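Geranylgeranyl pyrophosphate synthetase (Pyrococcus horikoshii, PDB 1WY0) probably condenses isopentenyl diphosphate with allylic diphosphates to build the C20 chain of geranylgeranyl diphosphate. Local coordinates at residues Ser185-Val188 against Gly189-Gly193; Glu289-Asp292 against Leu293-Tyr297; Leu333-Phe336 against Ile337-Glu341. One frame throughout, in Å; residues are numbered along the deposited sequence.

Interaction 1. Residues Ser185-Val188 against Gly189-Gly193; sequences SAKV and GGIIG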
loop_
_atom_site.group_PDB
_atom_site.type_symbol
_atom_site.label_atom_id
_atom_site.label_comp_id
_atom_site.label_asym_id
_atom_site.label_seq_id
_atom_site.Cartn_x
_atom_site.Cartn_y
_atom_site.Cartn_z
ATOM N N SER A 185 -4.683 -7.769 16.182
ATOM C CA SER A 185 -3.514 -8.004 17.015
ATOM C C SER A 185 -3.798 -9.131 18.012
ATOM O O SER A 185 -3.041 -10.098 18.110
ATOM C CB SER A 185 -3.149 -6.727 17.782
ATOM O OG SER A 185 -2.861 -5.655 16.903
ATOM N N ALA A 186 -4.889 -8.995 18.754
ATOM C CA ALA A 186 -5.263 -10.024 19.721
ATOM C C ALA A 186 -5.657 -11.333 19.033
ATOM O O ALA A 186 -5.244 -12.423 19.410
ATOM C CB ALA A 186 -6.439 -9.503 20.546
ATOM N N LYS A 187 -6.521 -11.200 18.012
ATOM C CA LYS A 187 -7.015 -12.387 17.325
ATOM C C LYS A 187 -5.882 -13.217 16.714
ATOM O O LYS A 187 -5.915 -14.439 16.678
ATOM C CB LYS A 187 -7.984 -11.932 16.234
ATOM C CG LYS A 187 -8.428 -13.086 15.338
ATOM C CD LYS A 187 -9.531 -12.671 14.363
ATOM C CE LYS A 187 -10.654 -13.707 14.269
ATOM N NZ LYS A 187 -11.939 -13.061 14.520
ATOM N N VAL A 188 -4.869 -12.506 16.179
ATOM C CA VAL A 188 -3.743 -13.214 15.581
ATOM C C VAL A 188 -2.844 -13.839 16.648
ATOM O O VAL A 188 -2.164 -14.832 16.419
ATOM C CB VAL A 188 -2.937 -12.225 14.737
ATOM C CG1 VAL A 188 -1.510 -12.743 14.561
ATOM C CG2 VAL A 188 -3.580 -12.061 13.373
ATOM N N GLY A 189 -2.842 -13.223 17.823
ATOM C CA GLY A 189 -2.049 -13.751 18.911
ATOM C C GLY A 189 -2.619 -15.108 19.265
ATOM O O GLY A 189 -1.905 -16.109 19.264
ATOM N N GLY A 190 -3.915 -15.139 19.552
ATOM C CA GLY A 190 -4.566 -16.389 19.895
ATOM C C GLY A 190 -4.288 -17.486 18.882
ATOM O O GLY A 190 -3.662 -18.498 19.206
ATOM N N ILE A 191 -4.746 -17.275 17.650
ATOM C CA ILE A 191 -4.606 -18.240 16.565
ATOM C C ILE A 191 -3.235 -18.927 16.569
ATOM O O ILE A 191 -3.098 -20.109 16.288
ATOM C CB ILE A 191 -4.812 -17.508 15.238
ATOM C CG1 ILE A 191 -6.280 -17.103 15.076
ATOM C CG2 ILE A 191 -4.451 -18.441 14.067
ATOM C CD1 ILE A 191 -6.547 -16.410 13.739
ATOM N N ILE A 192 -2.189 -18.129 16.861
ATOM C CA ILE A 192 -0.837 -18.675 16.796
ATOM C C ILE A 192 -0.557 -19.660 17.932
ATOM O O ILE A 192 0.387 -20.436 17.899
ATOM C CB ILE A 192 0.158 -17.514 16.870
ATOM C CG1 ILE A 192 0.096 -16.677 15.591
ATOM C CG2 ILE A 192 1.590 -18.064 17.003
ATOM C CD1 ILE A 192 0.441 -17.496 14.345
ATOM N N GLY A 193 -1.395 -19.590 18.982
ATOM C CA GLY A 193 -1.078 -20.443 20.123
ATOM C C GLY A 193 -2.267 -21.287 20.613
ATOM O O GLY A 193 -2.179 -22.000 21.606
#

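Interaction 2. Residues Glu289-Asp292 against Leu293-Tyr297; sequences EAID and LLKKY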
loop_
_atom_site.group_PDB
_atom_site.type_symbol
_atom_site.label_atom_id
_atom_site.label_comp_id
_atom_site.label_asym_id
_atom_site.label_seq_id
_atom_site.Cartn_x
_atom_site.Cartn_y
_atom_site.Cartn_z
ATOM N N GLU A 289 -15.689 28.466 24.572
ATOM C CA GLU A 289 -17.122 28.574 24.329
ATOM C C GLU A 289 -17.628 27.297 23.662
ATOM O O GLU A 289 -18.778 26.911 23.852
ATOM C CB GLU A 289 -17.437 29.780 23.437
ATOM C CG GLU A 289 -18.853 29.746 22.864
ATOM C CD GLU A 289 -19.246 31.004 22.105
ATOM O OE1 GLU A 289 -18.355 31.770 21.670
ATOM O OE2 GLU A 289 -20.466 31.214 21.929
ATOM N N ALA A 290 -16.760 26.646 22.888
ATOM C CA ALA A 290 -17.109 25.407 22.187
ATOM C C ALA A 290 -17.119 24.223 23.148
ATOM O O ALA A 290 -17.982 23.355 23.070
ATOM C CB ALA A 290 -16.124 25.150 21.053
ATOM N N ILE A 291 -16.156 24.186 24.059
ATOM C CA ILE A 291 -16.109 23.105 25.026
ATOM C C ILE A 291 -17.286 23.243 25.991
ATOM O O ILE A 291 -17.843 22.248 26.455
ATOM C CB ILE A 291 -14.775 23.113 25.790
ATOM C CG1 ILE A 291 -13.659 22.701 24.827
ATOM C CG2 ILE A 291 -14.845 22.191 26.997
ATOM C CD1 ILE A 291 -12.264 22.706 25.416
ATOM N N ASP A 292 -17.677 24.484 26.271
ATOM C CA ASP A 292 -18.805 24.728 27.160
ATOM C C ASP A 292 -20.100 24.230 26.522
ATOM O O ASP A 292 -20.985 23.706 27.204
ATOM C CB ASP A 292 -18.927 26.219 27.475
ATOM C CG ASP A 292 -17.892 26.687 28.479
ATOM O OD1 ASP A 292 -17.366 25.835 29.232
ATOM O OD2 ASP A 292 -17.616 27.906 28.523
ATOM N N LEU A 293 -20.211 24.409 25.212
ATOM C CA LEU A 293 -21.389 23.962 24.487
ATOM C C LEU A 293 -21.495 22.448 24.576
ATOM O O LEU A 293 -22.584 21.909 24.690
ATOM C CB LEU A 293 -21.315 24.397 23.023
ATOM C CG LEU A 293 -21.820 25.812 22.769
ATOM C CD1 LEU A 293 -21.691 26.162 21.296
ATOM C CD2 LEU A 293 -23.269 25.905 23.212
ATOM N N LEU A 294 -20.352 21.774 24.538
ATOM C CA LEU A 294 -20.298 20.321 24.619
ATOM C C LEU A 294 -20.674 19.791 26.008
ATOM O O LEU A 294 -21.335 18.756 26.134
ATOM C CB LEU A 294 -18.890 19.834 24.262
ATOM C CG LEU A 294 -18.366 20.132 22.853
ATOM C CD1 LEU A 294 -16.953 19.605 22.723
ATOM C CD2 LEU A 294 -19.279 19.491 21.813
ATOM N N LYS A 295 -20.241 20.500 27.046
ATOM C CA LYS A 295 -20.515 20.082 28.420
ATOM C C LYS A 295 -21.997 20.258 28.763
ATOM O O LYS A 295 -22.596 19.512 29.527
ATOM C CB LYS A 295 -19.685 20.960 29.357
ATOM C CG LYS A 295 -18.212 20.565 29.410
ATOM C CD LYS A 295 -17.427 21.495 30.334
ATOM C CE LYS A 295 -15.948 21.109 30.460
ATOM N NZ LYS A 295 -15.292 21.975 31.441
ATOM N N LYS A 296 -22.566 21.332 28.187
ATOM C CA LYS A 296 -23.984 21.610 28.382
ATOM C C LYS A 296 -24.843 20.367 28.145
ATOM O O LYS A 296 -25.855 20.147 28.797
ATOM C CB LYS A 296 -24.370 22.705 27.388
ATOM C CG LYS A 296 -25.816 23.191 27.544
ATOM C CD LYS A 296 -26.069 24.459 26.721
ATOM C CE LYS A 296 -27.550 24.857 26.630
ATOM N NZ LYS A 296 -27.707 25.975 25.695
ATOM N N TYR A 297 -24.425 19.555 27.147
ATOM C CA TYR A 297 -25.221 18.385 26.783
ATOM C C TYR A 297 -24.585 17.062 27.237
ATOM O O TYR A 297 -24.957 15.985 26.787
ATOM C CB TYR A 297 -25.400 18.373 25.261
ATOM C CG TYR A 297 -26.216 19.537 24.827
ATOM C CD1 TYR A 297 -27.606 19.457 24.832
ATOM C CD2 TYR A 297 -25.594 20.698 24.373
ATOM C CE1 TYR A 297 -28.367 20.531 24.396
ATOM C CE2 TYR A 297 -26.351 21.769 23.929
ATOM C CZ TYR A 297 -27.734 21.687 23.937
ATOM O OH TYR A 297 -28.495 22.762 23.519
#

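Interaction 3. Residues Leu333-Phe336 against Ile337-Glu341; sequences LAKF and IVERE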
loop_
_atom_site.group_PDB
_atom_site.type_symbol
_atom_site.label_atom_id
_atom_site.label_comp_id
_atom_site.label_asym_id
_atom_site.label_seq_id
_atom_site.Cartn_x
_atom_site.Cartn_y
_atom_site.Cartn_z
ATOM N N LEU A 333 -3.387 -3.257 30.755
ATOM C CA LEU A 333 -3.272 -2.369 29.601
ATOM C C LEU A 333 -4.619 -1.728 29.297
ATOM O O LEU A 333 -4.732 -0.502 29.204
ATOM C CB LEU A 333 -2.786 -3.156 28.384
ATOM C CG LEU A 333 -2.572 -2.408 27.069
ATOM C CD1 LEU A 333 -1.471 -1.357 27.213
ATOM C CD2 LEU A 333 -2.199 -3.420 26.002
ATOM N N ALA A 334 -5.648 -2.560 29.163
ATOM C CA ALA A 334 -6.978 -2.054 28.875
ATOM C C ALA A 334 -7.413 -1.053 29.931
ATOM O O ALA A 334 -8.039 -0.037 29.618
ATOM C CB ALA A 334 -7.972 -3.202 28.812
ATOM N N LYS A 335 -7.085 -1.341 31.185
ATOM C CA LYS A 335 -7.468 -0.462 32.279
ATOM C C LYS A 335 -6.635 0.819 32.254
ATOM O O LYS A 335 -7.137 1.897 32.560
ATOM C CB LYS A 335 -7.312 -1.191 33.619
ATOM C CG LYS A 335 -8.331 -0.777 34.666
ATOM C CD LYS A 335 -8.036 -1.415 36.023
ATOM C CE LYS A 335 -9.019 -0.922 37.091
ATOM N NZ LYS A 335 -8.726 -1.475 38.449
ATOM N N PHE A 336 -5.366 0.699 31.880
ATOM C CA PHE A 336 -4.505 1.873 31.797
ATOM C C PHE A 336 -4.979 2.803 30.682
ATOM O O PHE A 336 -5.053 4.018 30.816
ATOM C CB PHE A 336 -3.088 1.398 31.484
ATOM C CG PHE A 336 -2.206 2.575 31.174
ATOM C CD1 PHE A 336 -1.741 3.377 32.211
ATOM C CD2 PHE A 336 -1.814 2.827 29.866
ATOM C CE1 PHE A 336 -0.876 4.428 31.936
ATOM C CE2 PHE A 336 -0.945 3.883 29.602
ATOM C CZ PHE A 336 -0.475 4.687 30.632
ATOM N N ILE A 337 -5.267 2.181 29.539
ATOM C CA ILE A 337 -5.640 2.955 28.379
ATOM C C ILE A 337 -6.810 3.913 28.653
ATOM O O ILE A 337 -7.095 4.821 27.888
ATOM C CB ILE A 337 -5.994 1.969 27.274
ATOM C CG1 ILE A 337 -4.747 1.656 26.443
ATOM C CG2 ILE A 337 -7.052 2.588 26.345
ATOM C CD1 ILE A 337 -5.023 0.600 25.370
ATOM N N VAL A 338 -7.527 3.661 29.775
ATOM C CA VAL A 338 -8.701 4.494 30.074
ATOM C C VAL A 338 -8.593 5.291 31.391
ATOM O O VAL A 338 -9.503 6.013 31.784
ATOM C CB VAL A 338 -9.950 3.612 30.106
ATOM C CG1 VAL A 338 -9.915 2.688 31.324
ATOM C CG2 VAL A 338 -11.192 4.486 30.163
ATOM N N GLU A 339 -7.462 5.128 32.104
ATOM C CA GLU A 339 -7.316 5.825 33.383
ATOM C C GLU A 339 -6.276 6.952 33.319
ATOM O O GLU A 339 -6.235 7.833 34.168
ATOM C CB GLU A 339 -6.918 4.800 34.452
ATOM C CG GLU A 339 -8.131 4.142 35.116
ATOM C CD GLU A 339 -7.655 3.233 36.223
ATOM O OE1 GLU A 339 -6.571 2.680 36.099
ATOM O OE2 GLU A 339 -8.370 3.094 37.215
ATOM N N ARG A 340 -5.425 6.815 32.286
ATOM C CA ARG A 340 -4.339 7.766 32.099
ATOM C C ARG A 340 -4.856 9.176 31.797
ATOM O O ARG A 340 -6.038 9.410 31.566
ATOM C CB ARG A 340 -3.504 7.280 30.917
ATOM C CG ARG A 340 -4.245 7.460 29.590
ATOM C CD ARG A 340 -3.475 6.866 28.405
ATOM N NE ARG A 340 -4.400 6.428 27.354
ATOM C CZ ARG A 340 -4.611 7.268 26.324
ATOM N NH1 ARG A 340 -3.996 8.434 26.283
ATOM N NH2 ARG A 340 -5.445 6.917 25.339
ATOM N N GLU A 341 -3.916 10.138 31.849
ATOM C CA GLU A 341 -4.213 11.482 31.362
ATOM C C GLU A 341 -3.187 11.921 30.314
ATOM O O GLU A 341 -2.294 11.178 29.926
ATOM C CB GLU A 341 -4.192 12.462 32.542
ATOM C CG GLU A 341 -3.889 13.899 32.101
ATOM C CD GLU A 341 -4.851 14.864 32.767
ATOM O OE1 GLU A 341 -5.913 14.431 33.190
ATOM O OE2 GLU A 341 -4.516 16.044 32.883
#

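Interaction 1. Residues Ser185-Val188 against Gly189-Gly193
Gly189 takes up the helix from Val188 and sends its N-H back to Ser185 O, 3.1 Å from Gly189 N, a bent bond (138° at the hydrogen). It has no side chain, and a CB placed there would come close to the carbonyl oxygens of Ser185 and Ala186. Gly190 repeats the i to i+4 pattern with better geometry: its N lies 3.0 Å from Ala186 O in an almost straight bond, 171° at the hydrogen. Ile191 is the first residue here to bring a side chain back. Its N bonds to Lys187 O at 3.2 Å, and its CG1, set beside its own backbone N (chi1 -70°), comes to 3.1 Å from Lys187 O. The ethyl branch runs on to CD1, which meets Lys187 CG at 4.1 Å; the aliphatic root of the lysine, carried anti to the backbone N, crosses the isoleucine at a slant. Ile192 repeats the step one residue on. Its N reaches Val188 O only weakly, while its CG1 comes to 3.0 Å from that oxygen and faces Val188 CG1 at 4.4 Å, a loose apolar contact. Both isoleucines therefore lay a methylene against a carbonyl oxygen of the preceding turn. These are late turns of helix 167-193, set among three other helices. Ala186 touches Leu203, and Lys187 and Ile191 share Ile200, all against helix 197-224; Val188 and Ile192 turn to Val141 and Val138 of helix 132-159, from which Lys134 NZ bonds to Ile191 O; Ser185 and Ala186 lie against Val53 of helix 49-57.

Interaction 2. Residues Glu289-Asp292 against Leu293-Tyr297
Lys295 lies back along its helix over Ile291, and its chain can be followed outward atom by atom. CB sits 3.7 Å from both Ile291 O and Asp292 O. CG, turned beside the backbone N and anti to the carbonyl carbon (chi1 -77°), approaches Ile291 O to 3.4 Å, the same oxygen that accepts the backbone N-H of Lys295 at 3.0 Å from its N. CD draws off to 4.0 Å from Ile291 O. CE then meets the methyl CG2 of Ile291 at 3.8 Å, the two side chains slanting across one another. At the tip NZ stays 4.9 Å from Asp292 OD1, where any attraction is probably weak and no salt bridge forms. On another side of the helix Leu293 and Leu294 make similar returns: Leu293 CG lies 3.4 Å from Glu289 O and Leu294 CG 3.3 Å from Ala290 O, each beside the N-H bond of its own residue to that oxygen. All follow the i to i+4 spacing of an alpha-helix, and the leucines, on its buried side, pack on Phe250 and Phe262 of helices 245-253 and 256-264. Lys296 N bonds to Asp292 O near the end of helix 283-296, and beyond its backbone the Lys296 side chain leads away to a salt bridge with Asp258; Glu289 likewise pairs with Arg261. Within the turn, then, backbone bonds and hydrocarbon hold the residues together, and the carboxylate of Asp292 probably adds no more than a weak, long-range attraction to the Lys295 ammonium.

Interaction 3. Residues Leu333-Phe336 against Ile337-Glu341
The backbone of Leu333-Phe336 closes its last regular helical turn with Ile337 N bonded to Leu333 O at 2.8 Å, 165° at the hydrogen, and then Phe336 O takes two N-H groups, Glu339 N (i+3) at 2.9 Å from well above the carbonyl plane and Arg340 N (i+4) at 3.2 Å within it. Over the first of these turns Ile337 CD1 lies 4.2 Å from Leu333 CG. The main side-chain contact is Phe336 with Arg340. With CG anti to the backbone N (chi1 171°), the Phe336 ring is carried forward, and Arg340 CB settles over one face, offset toward the rim, 4.2 Å from the ring centroid and 22° off its normal: a CH-pi contact of the aliphatic root, not of the charge. The arginine chain crosses the phenyl at about a right angle, its CD 4.1 Å from Phe336 CE2, and its NE bonds weakly to Ile337 O. The guanidinium goes on to a salt bridge with Asp218. Replacing Phe336 by an alanine would probably leave Arg340 CB without its aromatic floor, so that the arginine root could shift. Lys335 and Glu339 run obliquely past each other, with Lys335 CE 4.1 Å from Glu339 OE2; the charged atoms are not in contact, and the other oxygen, OE1, is hydrogen-bonded to Tyr4 OH. Helix 325-336 passes into the C-terminal tail against several helices. Phe336 makes edge-to-face stacks with Tyr4 and Phe8 of helix 3-25, Ile337 and Arg340 rest on Val210 and Phe214 of helix 197-224, Val338 meets Ile311 of helix 299-315, and Leu333 packs on Val53 of helix 49-57.

Overall arrangement
All three interactions are local turns of helix or helix end, in an all-helical chain. Interaction 1 is mostly buried and its side-chain contacts are hydrocarbon; interactions 2 and 3 are partly buried and use charged side chains in salt bridges to other helices. Interactions 1 and 3, with nearest atoms about 9 Å apart, do not touch but share neighbours: both pack on helices 197-224 and 49-57. Interaction 2 lies on the opposite side of the chain's centre from interaction 1, their centres 42 Å apart, and packs on helices 236-240, 245-253 and 256-264. Only interaction 3 includes a CH-pi contact, where the helix gives way to the tail.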